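Local coordinates for periplasmic His/Glu/Gln/Arg/opine family-binding protein (Silicibacter pomeroyi, PDB 3I6V) that binds lysine between its two lobes and probably serves as the periplasmic receptor of an amino-acid ABC transporter, at residues 16-21 / 152-157; 28-33 / 213-218; 36-41 / 200-205. All blocks are in the same frame, centred on the assembly; numbering follows the deposited sequence.

Contact 1 (16-21 / 152-157); sequences PPYNFI and DRDYLV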
loop_
_atom_site.group_PDB
_atom_site.type_symbol
_atom_site.label_atom_id
_atom_site.label_comp_id
_atom_site.label_asym_id
_atom_site.label_seq_id
_atom_site.Cartn_x
_atom_site.Cartn_y
_atom_site.Cartn_z
ATOM N N PRO A 16 -4.028 0.990 -7.046
ATOM C CA PRO A 16 -4.671 -0.287 -7.377
ATOM C C PRO A 16 -3.672 -1.464 -7.309
ATOM O O PRO A 16 -2.474 -1.307 -7.597
ATOM C CB PRO A 16 -5.194 -0.062 -8.831
ATOM C CG PRO A 16 -4.299 1.005 -9.386
ATOM C CD PRO A 16 -3.957 1.907 -8.206
ATOM N N PRO A 17 -4.133 -2.646 -6.920
ATOM C CA PRO A 17 -5.469 -3.031 -6.602
ATOM C C PRO A 17 -5.820 -2.876 -5.101
ATOM O O PRO A 17 -6.927 -3.258 -4.709
ATOM C CB PRO A 17 -5.487 -4.514 -7.023
ATOM C CG PRO A 17 -4.114 -4.979 -6.795
ATOM C CD PRO A 17 -3.209 -3.792 -6.870
ATOM N N TYR A 18 -4.902 -2.339 -4.284
ATOM C CA TYR A 18 -5.210 -2.113 -2.860
ATOM C C TYR A 18 -6.401 -1.168 -2.683
ATOM O O TYR A 18 -7.384 -1.497 -2.005
ATOM C CB TYR A 18 -3.999 -1.473 -2.146
ATOM C CG TYR A 18 -2.759 -2.317 -2.158
ATOM C CD1 TYR A 18 -1.831 -2.207 -3.202
ATOM C CD2 TYR A 18 -2.497 -3.219 -1.120
ATOM C CE1 TYR A 18 -0.644 -2.994 -3.222
ATOM C CE2 TYR A 18 -1.307 -4.019 -1.110
ATOM C CZ TYR A 18 -0.393 -3.884 -2.155
ATOM O OH TYR A 18 0.765 -4.642 -2.160
ATOM N N ASN A 19 -6.274 0.023 -3.261
ATOM C CA ASN A 19 -7.312 1.039 -3.203
ATOM C C ASN A 19 -7.306 1.944 -4.465
ATOM O O ASN A 19 -6.253 2.184 -5.080
ATOM C CB ASN A 19 -7.194 1.886 -1.926
ATOM C CG ASN A 19 -5.887 2.657 -1.850
ATOM O OD1 ASN A 19 -5.761 3.758 -2.429
ATOM N ND2 ASN A 19 -4.909 2.108 -1.117
ATOM N N PHE A 20 -8.485 2.423 -4.855
ATOM C CA PHE A 20 -8.591 3.336 -6.020
ATOM C C PHE A 20 -9.975 3.984 -6.033
ATOM O O PHE A 20 -10.861 3.524 -5.316
ATOM C CB PHE A 20 -8.213 2.634 -7.358
ATOM C CG PHE A 20 -9.110 1.480 -7.745
ATOM C CD1 PHE A 20 -8.846 0.194 -7.302
ATOM C CD2 PHE A 20 -10.191 1.676 -8.620
ATOM C CE1 PHE A 20 -9.675 -0.877 -7.660
ATOM C CE2 PHE A 20 -11.017 0.619 -9.008
ATOM C CZ PHE A 20 -10.773 -0.666 -8.527
ATOM N N ILE A 21 -10.144 5.070 -6.793
ATOM C CA ILE A 21 -11.462 5.678 -6.970
ATOM C C ILE A 21 -12.006 5.129 -8.289
ATOM O O ILE A 21 -11.367 5.269 -9.326
ATOM C CB ILE A 21 -11.397 7.226 -7.027
ATOM C CG1 ILE A 21 -10.624 7.793 -5.829
ATOM C CG2 ILE A 21 -12.841 7.853 -7.201
ATOM C CD1 ILE A 21 -11.222 7.440 -4.437
ATOM N N ASP A 152 6.272 -1.590 -4.517
ATOM C CA ASP A 152 5.697 -2.823 -4.030
ATOM C C ASP A 152 5.436 -3.758 -5.201
ATOM O O ASP A 152 4.887 -3.318 -6.255
ATOM C CB ASP A 152 4.397 -2.489 -3.344
ATOM C CG ASP A 152 3.718 -3.676 -2.796
ATOM O OD1 ASP A 152 4.101 -4.121 -1.688
ATOM O OD2 ASP A 152 2.752 -4.129 -3.463
ATOM N N ARG A 153 5.829 -5.025 -5.033
ATOM C CA ARG A 153 5.734 -6.005 -6.093
ATOM C C ARG A 153 4.271 -6.228 -6.494
ATOM O O ARG A 153 3.971 -6.376 -7.689
ATOM C CB ARG A 153 6.371 -7.349 -5.708
ATOM C CG ARG A 153 6.383 -8.354 -6.897
ATOM C CD ARG A 153 7.127 -9.683 -6.604
ATOM N NE ARG A 153 6.917 -10.545 -7.754
ATOM C CZ ARG A 153 7.662 -10.526 -8.856
ATOM N NH1 ARG A 153 8.729 -9.733 -8.959
ATOM N NH2 ARG A 153 7.355 -11.339 -9.852
ATOM N N ASP A 154 3.364 -6.268 -5.525
ATOM C CA ASP A 154 1.983 -6.499 -5.885
ATOM C C ASP A 154 1.323 -5.342 -6.635
ATOM O O ASP A 154 0.363 -5.565 -7.393
ATOM C CB ASP A 154 1.164 -6.969 -4.695
ATOM C CG ASP A 154 1.557 -8.383 -4.265
ATOM O OD1 ASP A 154 2.446 -8.983 -4.912
ATOM O OD2 ASP A 154 0.997 -8.877 -3.288
ATOM N N TYR A 155 1.849 -4.131 -6.438
ATOM C CA TYR A 155 1.410 -2.987 -7.209
ATOM C C TYR A 155 1.949 -3.147 -8.652
ATOM O O TYR A 155 1.220 -2.914 -9.654
ATOM C CB TYR A 155 1.916 -1.685 -6.573
ATOM C CG TYR A 155 1.708 -0.454 -7.444
ATOM C CD1 TYR A 155 0.421 0.043 -7.712
ATOM C CD2 TYR A 155 2.799 0.207 -7.999
ATOM C CE1 TYR A 155 0.241 1.194 -8.520
ATOM C CE2 TYR A 155 2.640 1.327 -8.786
ATOM C CZ TYR A 155 1.373 1.807 -9.065
ATOM O OH TYR A 155 1.288 2.903 -9.889
ATOM N N LEU A 156 3.211 -3.547 -8.757
ATOM C CA LEU A 156 3.886 -3.660 -10.073
ATOM C C LEU A 156 3.446 -4.851 -10.949
ATOM O O LEU A 156 3.437 -4.712 -12.168
ATOM C CB LEU A 156 5.411 -3.651 -9.940
ATOM C CG LEU A 156 6.030 -2.366 -9.389
ATOM C CD1 LEU A 156 7.493 -2.631 -8.922
ATOM C CD2 LEU A 156 5.958 -1.166 -10.363
ATOM N N VAL A 157 3.066 -5.976 -10.354
ATOM C CA VAL A 157 2.715 -7.169 -11.146
ATOM C C VAL A 157 1.662 -6.869 -12.260
ATOM O O VAL A 157 1.958 -7.107 -13.431
ATOM C CB VAL A 157 2.360 -8.412 -10.290
ATOM C CG1 VAL A 157 1.630 -9.509 -11.150
ATOM C CG2 VAL A 157 3.652 -9.018 -9.615
HETATM O O HOH W 1 -1.352 -1.969 -9.939
#
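Y18 and D152 meet tip to tip, the phenol hydroxyl giving a hydrogen bond to OD2 of the carboxylate. Y18 OH and D152 OD2 are modelled 2.4 Å apart, a distance too short to be read for strength, and D152 OD2 lies in the plane of the Y18 ring; ring and carboxylate planes stand 68° apart. D152 is also the N-cap of helix 153-162: the same OD2 accepts from Y155 N at 3.1 Å, on its anti side. D152 CG lies anti to the backbone N (chi1 -180°), which directs the carboxylate carbon toward segment 16-21.

A second polar link runs through one water, which donates to P16 O at 2.7 Å and to Y155 O at 2.8 Å.

The rest is van der Waals packing. P16 O sits at the edge of the Y155 ring, 3.2 Å from CD1, and D154 CB lies 3.5 Å from Y18 OH. Y15 of the lysine pocket stacks on Y18 and also meets the Y155 ring.

The D152 carboxylate, buried and shared by a phenol and a helix N-terminus, would probably help, with the water bridge, to hold the two lobes together beside the bound lysine.

Contact 2 (28-33 / 213-218); sequences DGFERE and KKWFGE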
loop_
_atom_site.group_PDB
_atom_site.type_symbol
_atom_site.label_atom_id
_atom_site.label_comp_id
_atom_site.label_asym_id
_atom_site.label_seq_id
_atom_site.Cartn_x
_atom_site.Cartn_y
_atom_site.Cartn_z
ATOM N N ASP A 28 -12.779 1.958 -4.063
ATOM C CA ASP A 28 -12.925 0.606 -4.519
ATOM C C ASP A 28 -11.592 -0.099 -4.269
ATOM O O ASP A 28 -10.626 0.525 -3.847
ATOM C CB ASP A 28 -13.216 0.643 -6.045
ATOM C CG ASP A 28 -13.992 -0.573 -6.541
ATOM O OD1 ASP A 28 -13.840 -1.685 -5.962
ATOM O OD2 ASP A 28 -14.730 -0.421 -7.570
ATOM N N GLY A 29 -11.530 -1.394 -4.529
ATOM C CA GLY A 29 -10.286 -2.129 -4.340
ATOM C C GLY A 29 -10.360 -3.128 -3.199
ATOM O O GLY A 29 -11.372 -3.266 -2.529
ATOM N N PHE A 30 -9.265 -3.845 -3.001
ATOM C CA PHE A 30 -9.140 -4.814 -1.911
ATOM C C PHE A 30 -9.562 -4.229 -0.563
ATOM O O PHE A 30 -10.336 -4.831 0.191
ATOM C CB PHE A 30 -7.689 -5.324 -1.836
ATOM C CG PHE A 30 -7.424 -6.192 -0.641
ATOM C CD1 PHE A 30 -7.911 -7.501 -0.599
ATOM C CD2 PHE A 30 -6.698 -5.698 0.442
ATOM C CE1 PHE A 30 -7.667 -8.319 0.506
ATOM C CE2 PHE A 30 -6.444 -6.500 1.568
ATOM C CZ PHE A 30 -6.926 -7.803 1.609
ATOM N N GLU A 31 -9.049 -3.045 -0.291
ATOM C CA GLU A 31 -9.246 -2.380 0.971
ATOM C C GLU A 31 -10.634 -1.828 1.179
ATOM O O GLU A 31 -11.059 -1.674 2.323
ATOM C CB GLU A 31 -8.165 -1.297 1.173
ATOM C CG GLU A 31 -6.814 -2.001 1.386
ATOM C CD GLU A 31 -5.618 -1.069 1.397
ATOM O OE1 GLU A 31 -5.636 -0.040 0.678
ATOM O OE2 GLU A 31 -4.646 -1.390 2.133
ATOM N N ARG A 32 -11.351 -1.527 0.093
ATOM C CA ARG A 32 -12.764 -1.158 0.221
ATOM C C ARG A 32 -13.515 -2.366 0.746
ATOM O O ARG A 32 -14.284 -2.257 1.692
ATOM C CB ARG A 32 -13.402 -0.770 -1.143
ATOM C CG ARG A 32 -14.938 -0.584 -1.063
ATOM C CD ARG A 32 -15.200 0.619 -0.156
ATOM N NE ARG A 32 -16.598 0.882 0.215
ATOM C CZ ARG A 32 -17.343 1.853 -0.317
ATOM N NH1 ARG A 32 -16.852 2.611 -1.303
ATOM N NH2 ARG A 32 -18.588 2.058 0.124
ATOM N N GLU A 33 -13.330 -3.501 0.087
ATOM C CA GLU A 33 -14.030 -4.711 0.499
ATOM C C GLU A 33 -13.615 -5.133 1.913
ATOM O O GLU A 33 -14.453 -5.527 2.751
ATOM C CB GLU A 33 -13.734 -5.844 -0.469
ATOM C CG GLU A 33 -14.683 -7.007 -0.275
ATOM C CD GLU A 33 -14.368 -8.207 -1.143
ATOM O OE1 GLU A 33 -13.750 -8.057 -2.221
ATOM O OE2 GLU A 33 -14.756 -9.314 -0.737
ATOM N N LYS A 213 -6.605 -13.732 -2.202
ATOM C CA LYS A 213 -6.468 -14.445 -3.484
ATOM C C LYS A 213 -7.371 -13.799 -4.550
ATOM O O LYS A 213 -6.932 -13.582 -5.667
ATOM C CB LYS A 213 -6.744 -15.959 -3.324
ATOM C CG LYS A 213 -5.624 -16.722 -2.615
ATOM C CD LYS A 213 -6.053 -18.130 -2.197
ATOM C CE LYS A 213 -4.938 -18.835 -1.413
ATOM N NZ LYS A 213 -5.514 -19.638 -0.246
ATOM N N LYS A 214 -8.609 -13.456 -4.189
ATOM C CA LYS A 214 -9.523 -12.753 -5.113
ATOM C C LYS A 214 -8.822 -11.531 -5.762
ATOM O O LYS A 214 -8.805 -11.382 -7.006
ATOM C CB LYS A 214 -10.813 -12.339 -4.383
ATOM C CG LYS A 214 -11.812 -11.602 -5.266
ATOM C CD LYS A 214 -12.980 -11.052 -4.430
ATOM C CE LYS A 214 -13.865 -10.115 -5.273
ATOM N NZ LYS A 214 -14.949 -9.538 -4.427
ATOM N N TRP A 215 -8.215 -10.676 -4.929
ATOM C CA TRP A 215 -7.617 -9.437 -5.435
ATOM C C TRP A 215 -6.157 -9.531 -5.905
ATOM O O TRP A 215 -5.761 -8.799 -6.794
ATOM C CB TRP A 215 -7.778 -8.317 -4.411
ATOM C CG TRP A 215 -9.185 -7.855 -4.262
ATOM C CD1 TRP A 215 -10.121 -8.331 -3.384
ATOM C CD2 TRP A 215 -9.828 -6.823 -5.010
ATOM N NE1 TRP A 215 -11.300 -7.647 -3.529
ATOM C CE2 TRP A 215 -11.154 -6.723 -4.531
ATOM C CE3 TRP A 215 -9.412 -5.964 -6.048
ATOM C CZ2 TRP A 215 -12.071 -5.793 -5.048
ATOM C CZ3 TRP A 215 -10.325 -5.056 -6.569
ATOM C CH2 TRP A 215 -11.638 -4.977 -6.069
ATOM N N PHE A 216 -5.364 -10.422 -5.307
ATOM C CA PHE A 216 -3.927 -10.484 -5.580
ATOM C C PHE A 216 -3.492 -11.735 -6.355
ATOM O O PHE A 216 -2.334 -11.832 -6.771
ATOM C CB PHE A 216 -3.101 -10.303 -4.279
ATOM C CG PHE A 216 -3.289 -8.956 -3.640
ATOM C CD1 PHE A 216 -4.175 -8.804 -2.582
ATOM C CD2 PHE A 216 -2.612 -7.837 -4.127
ATOM C CE1 PHE A 216 -4.396 -7.544 -1.979
ATOM C CE2 PHE A 216 -2.825 -6.560 -3.555
ATOM C CZ PHE A 216 -3.723 -6.409 -2.482
ATOM N N GLY A 217 -4.419 -12.673 -6.563
ATOM C CA GLY A 217 -4.136 -13.853 -7.394
ATOM C C GLY A 217 -3.990 -15.130 -6.590
ATOM O O GLY A 217 -3.683 -15.086 -5.392
ATOM N N GLU A 218 -4.168 -16.273 -7.253
ATOM C CA GLU A 218 -4.101 -17.589 -6.592
ATOM C C GLU A 218 -2.767 -17.876 -5.888
ATOM O O GLU A 218 -2.715 -18.640 -4.921
ATOM C CB GLU A 218 -4.426 -18.726 -7.583
ATOM C CG GLU A 218 -5.913 -18.823 -7.944
ATOM C CD GLU A 218 -6.818 -18.830 -6.712
ATOM O OE1 GLU A 218 -6.626 -19.703 -5.829
ATOM O OE2 GLU A 218 -7.719 -17.960 -6.625
#
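The backbones come nearest at F30 and W215, whose CA atoms lie 6.0 Å apart, where the first turn of helix 30-42 meets the last turn of helix 207-216. W215 lays one face of its indole against that turn: F30 N sits over the ring, F30 CA stands 3.7 Å from the centroid of the five-membered ring, almost on its normal, and G29 CA makes a CH-pi contact with the six-membered ring. G29 is the N-cap residue; its CA and C lie over the indole face, and at its backbone angles a CB would press on the D28 carbonyl.

F30 joins two rings. Its CG lies anti to the backbone N (chi1 173°). The F30 edge meets the W215 face in an offset edge-to-face pair with planes at 75°. F216 in turn points its edge at a face of F30, CE1 coming 3.6 Å from F30 CG. This aromatic cluster ties the C-terminal helix of the family 3 solute-binding fold to the start of helix 30-42, and Y18 extends it by meeting F216.

At the edge of the indole, beside NE1, E33 OE1 takes two donors from opposite faces of its carboxylate plane. W215 NE1 gives E33 OE1 a nearly straight bond of 2.8 Å (173°) within the indole plane, which, with the packing on the face, limits the turn of the indole. K214 NZ, on an extended chain, adds a salt bridge to E33 OE1 at 2.9 Å, and the lysine would probably offset the charge of E33.

Contact 3 (36-41 / 200-205); sequences DELCKR and TSMKED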
loop_
_atom_site.group_PDB
_atom_site.type_symbol
_atom_site.label_atom_id
_atom_site.label_comp_id
_atom_site.label_asym_id
_atom_site.label_seq_id
_atom_site.Cartn_x
_atom_site.Cartn_y
_atom_site.Cartn_z
ATOM N N ASP A 36 -14.937 -2.495 4.646
ATOM C CA ASP A 36 -16.378 -2.671 4.871
ATOM C C ASP A 36 -16.660 -3.917 5.686
ATOM O O ASP A 36 -17.505 -3.888 6.592
ATOM C CB ASP A 36 -17.159 -2.765 3.543
ATOM C CG ASP A 36 -17.220 -1.438 2.795
ATOM O OD1 ASP A 36 -16.991 -0.347 3.403
ATOM O OD2 ASP A 36 -17.550 -1.492 1.592
ATOM N N GLU A 37 -15.989 -5.018 5.366
ATOM C CA GLU A 37 -16.240 -6.262 6.103
ATOM C C GLU A 37 -15.714 -6.178 7.559
ATOM O O GLU A 37 -16.334 -6.704 8.498
ATOM C CB GLU A 37 -15.646 -7.462 5.383
ATOM C CG GLU A 37 -15.818 -8.797 6.129
ATOM C CD GLU A 37 -17.297 -9.225 6.263
ATOM O OE1 GLU A 37 -18.172 -8.661 5.576
ATOM O OE2 GLU A 37 -17.584 -10.125 7.070
ATOM N N LEU A 38 -14.583 -5.494 7.750
ATOM C CA LEU A 38 -14.086 -5.296 9.120
ATOM C C LEU A 38 -15.064 -4.481 9.949
ATOM O O LEU A 38 -15.339 -4.837 11.095
ATOM C CB LEU A 38 -12.688 -4.656 9.161
ATOM C CG LEU A 38 -11.572 -5.506 8.583
ATOM C CD1 LEU A 38 -10.275 -4.640 8.530
ATOM C CD2 LEU A 38 -11.342 -6.775 9.414
ATOM N N CYS A 39 -15.566 -3.381 9.396
ATOM C CA CYS A 39 -16.499 -2.552 10.115
ATOM C C CYS A 39 -17.796 -3.310 10.420
ATOM O O CYS A 39 -18.398 -3.109 11.467
ATOM C CB CYS A 39 -16.832 -1.293 9.329
ATOM S SG CYS A 39 -15.515 -0.042 9.328
ATOM N N LYS A 40 -18.249 -4.130 9.480
ATOM C CA LYS A 40 -19.452 -4.924 9.700
ATOM C C LYS A 40 -19.234 -5.864 10.899
ATOM O O LYS A 40 -20.089 -5.965 11.767
ATOM C CB LYS A 40 -19.804 -5.723 8.450
ATOM C CG LYS A 40 -21.054 -6.602 8.602
ATOM C CD LYS A 40 -21.264 -7.448 7.358
ATOM C CE LYS A 40 -22.701 -8.035 7.332
ATOM N NZ LYS A 40 -22.756 -9.057 6.278
ATOM N N ARG A 41 -18.077 -6.516 10.947
ATOM C CA ARG A 41 -17.787 -7.471 11.996
ATOM C C ARG A 41 -17.529 -6.814 13.356
ATOM O O ARG A 41 -17.767 -7.434 14.382
ATOM C CB ARG A 41 -16.612 -8.345 11.605
ATOM C CG ARG A 41 -16.974 -9.438 10.647
ATOM C CD ARG A 41 -15.721 -10.026 10.115
ATOM N NE ARG A 41 -15.953 -11.065 9.123
ATOM C CZ ARG A 41 -15.543 -12.326 9.227
ATOM N NH1 ARG A 41 -14.887 -12.739 10.302
ATOM N NH2 ARG A 41 -15.806 -13.191 8.247
ATOM N N THR A 200 -8.500 -10.654 13.266
ATOM C CA THR A 200 -8.226 -11.998 13.780
ATOM C C THR A 200 -9.337 -13.002 13.377
ATOM O O THR A 200 -9.038 -14.078 12.885
ATOM C CB THR A 200 -8.039 -11.963 15.306
ATOM O OG1 THR A 200 -6.845 -11.239 15.592
ATOM C CG2 THR A 200 -7.917 -13.400 15.901
ATOM N N SER A 201 -10.588 -12.612 13.563
ATOM C CA SER A 201 -11.759 -13.409 13.126
ATOM C C SER A 201 -11.726 -13.762 11.622
ATOM O O SER A 201 -12.078 -14.883 11.242
ATOM C CB SER A 201 -13.061 -12.685 13.495
ATOM O OG SER A 201 -13.398 -11.677 12.516
ATOM N N MET A 202 -11.261 -12.846 10.765
ATOM C CA MET A 202 -11.172 -13.147 9.318
ATOM C C MET A 202 -10.001 -14.081 8.997
ATOM O O MET A 202 -10.030 -14.836 7.998
ATOM C CB MET A 202 -11.063 -11.858 8.480
ATOM C CG MET A 202 -12.292 -10.954 8.539
ATOM S SD MET A 202 -12.255 -9.520 7.426
ATOM C CE MET A 202 -12.064 -10.368 5.908
ATOM N N LYS A 203 -8.953 -14.014 9.820
ATOM C CA LYS A 203 -7.832 -14.937 9.688
ATOM C C LYS A 203 -8.263 -16.346 10.123
ATOM O O LYS A 203 -7.918 -17.318 9.476
ATOM C CB LYS A 203 -6.577 -14.472 10.474
ATOM C CG LYS A 203 -5.891 -13.209 9.861
ATOM C CD LYS A 203 -4.603 -12.819 10.571
ATOM C CE LYS A 203 -4.053 -11.467 10.053
ATOM N NZ LYS A 203 -2.836 -10.985 10.852
ATOM N N GLU A 204 -9.033 -16.423 11.206
ATOM C CA GLU A 204 -9.440 -17.699 11.795
ATOM C C GLU A 204 -10.444 -18.520 10.940
ATOM O O GLU A 204 -10.375 -19.753 10.930
ATOM C CB GLU A 204 -9.959 -17.474 13.217
ATOM C CG GLU A 204 -8.824 -17.288 14.222
ATOM C CD GLU A 204 -9.307 -16.848 15.605
ATOM O OE1 GLU A 204 -10.491 -16.442 15.741
ATOM O OE2 GLU A 204 -8.486 -16.887 16.551
ATOM N N ASP A 205 -11.335 -17.827 10.226
ATOM C CA ASP A 205 -12.361 -18.450 9.383
ATOM C C ASP A 205 -12.024 -18.511 7.895
ATOM O O ASP A 205 -12.837 -18.984 7.113
ATOM C CB ASP A 205 -13.720 -17.771 9.592
ATOM C CG ASP A 205 -13.811 -16.357 8.967
ATOM O OD1 ASP A 205 -12.878 -15.894 8.266
ATOM O OD2 ASP A 205 -14.852 -15.712 9.173
#
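R41 and D205 reach toward each other tip to tip, and both terminal nitrogens of the guanidinium settle on the single oxygen OD2. R41 NH2 donates to the syn lone pair of D205 OD2 at 2.9 Å, whereas NH1, 3.2 Å from the same D205 OD2, comes from above the carboxylate plane; the two planes are nearly perpendicular, at 85°. R41 NH1 also donates to S201 OG at 2.9 Å. All these partners lie near the guanidinium plane, while M202 packs over one face, its CG 3.6 Å from R41 CZ.

Next to this polar group is a small apolar patch. M202 SD touches L38 CD2 at 3.5 Å and lies 3.9 Å from E37 CG.

The second shell sets the direction of the arginine. E37, one turn earlier, takes R41 NE on the anti lone pair of OE2 at 2.8 Å. Its chain bends at chi2 (65°) to turn CD toward the arginine. On the other helix, S201 OG also bonds to A198 O, and D205 OD1 to T207 OG1, which holds the carboxylate. An alanine in place of R41 would probably leave E37 and D205 without the positive charge between them and uncover M202 CG.

The axes of the 36-41 and 200-204 helix segments approach to 11.1 Å and cross at 106°. Such a salt-bridge network, E37 and D205 sharing one arginine, ties helix 30-42 to the C-terminal end of helix 189-204, where the chain turns into helix 207-216: an inter-helix packing contact of the solute-binding fold, away from the lysine pocket.

Overall arrangement
The three contacts lie in a row leading outward from the lysine site. Contact 1 is centred about 7 Å from the centre of the chain, contact 2 about 12 Å and contact 3 about 19 Å. Contacts 1 and 2 have centres 9 Å apart and touch directly: strand 19-21 pairs with strand 27-28 in the small antiparallel sheet, and F20 packs on G29. Contacts 2 and 3, centres 14 Å apart, share helix 30-42, whose partners, helices 207-216 and 189-204, are consecutive in the chain. Contact 3 is nested inside the loop closed by contact 2, whereas the segments of contact 1 alternate with those of both. N-terminal segments thus meet later ones throughout, linking the ligand cleft to the outer helices.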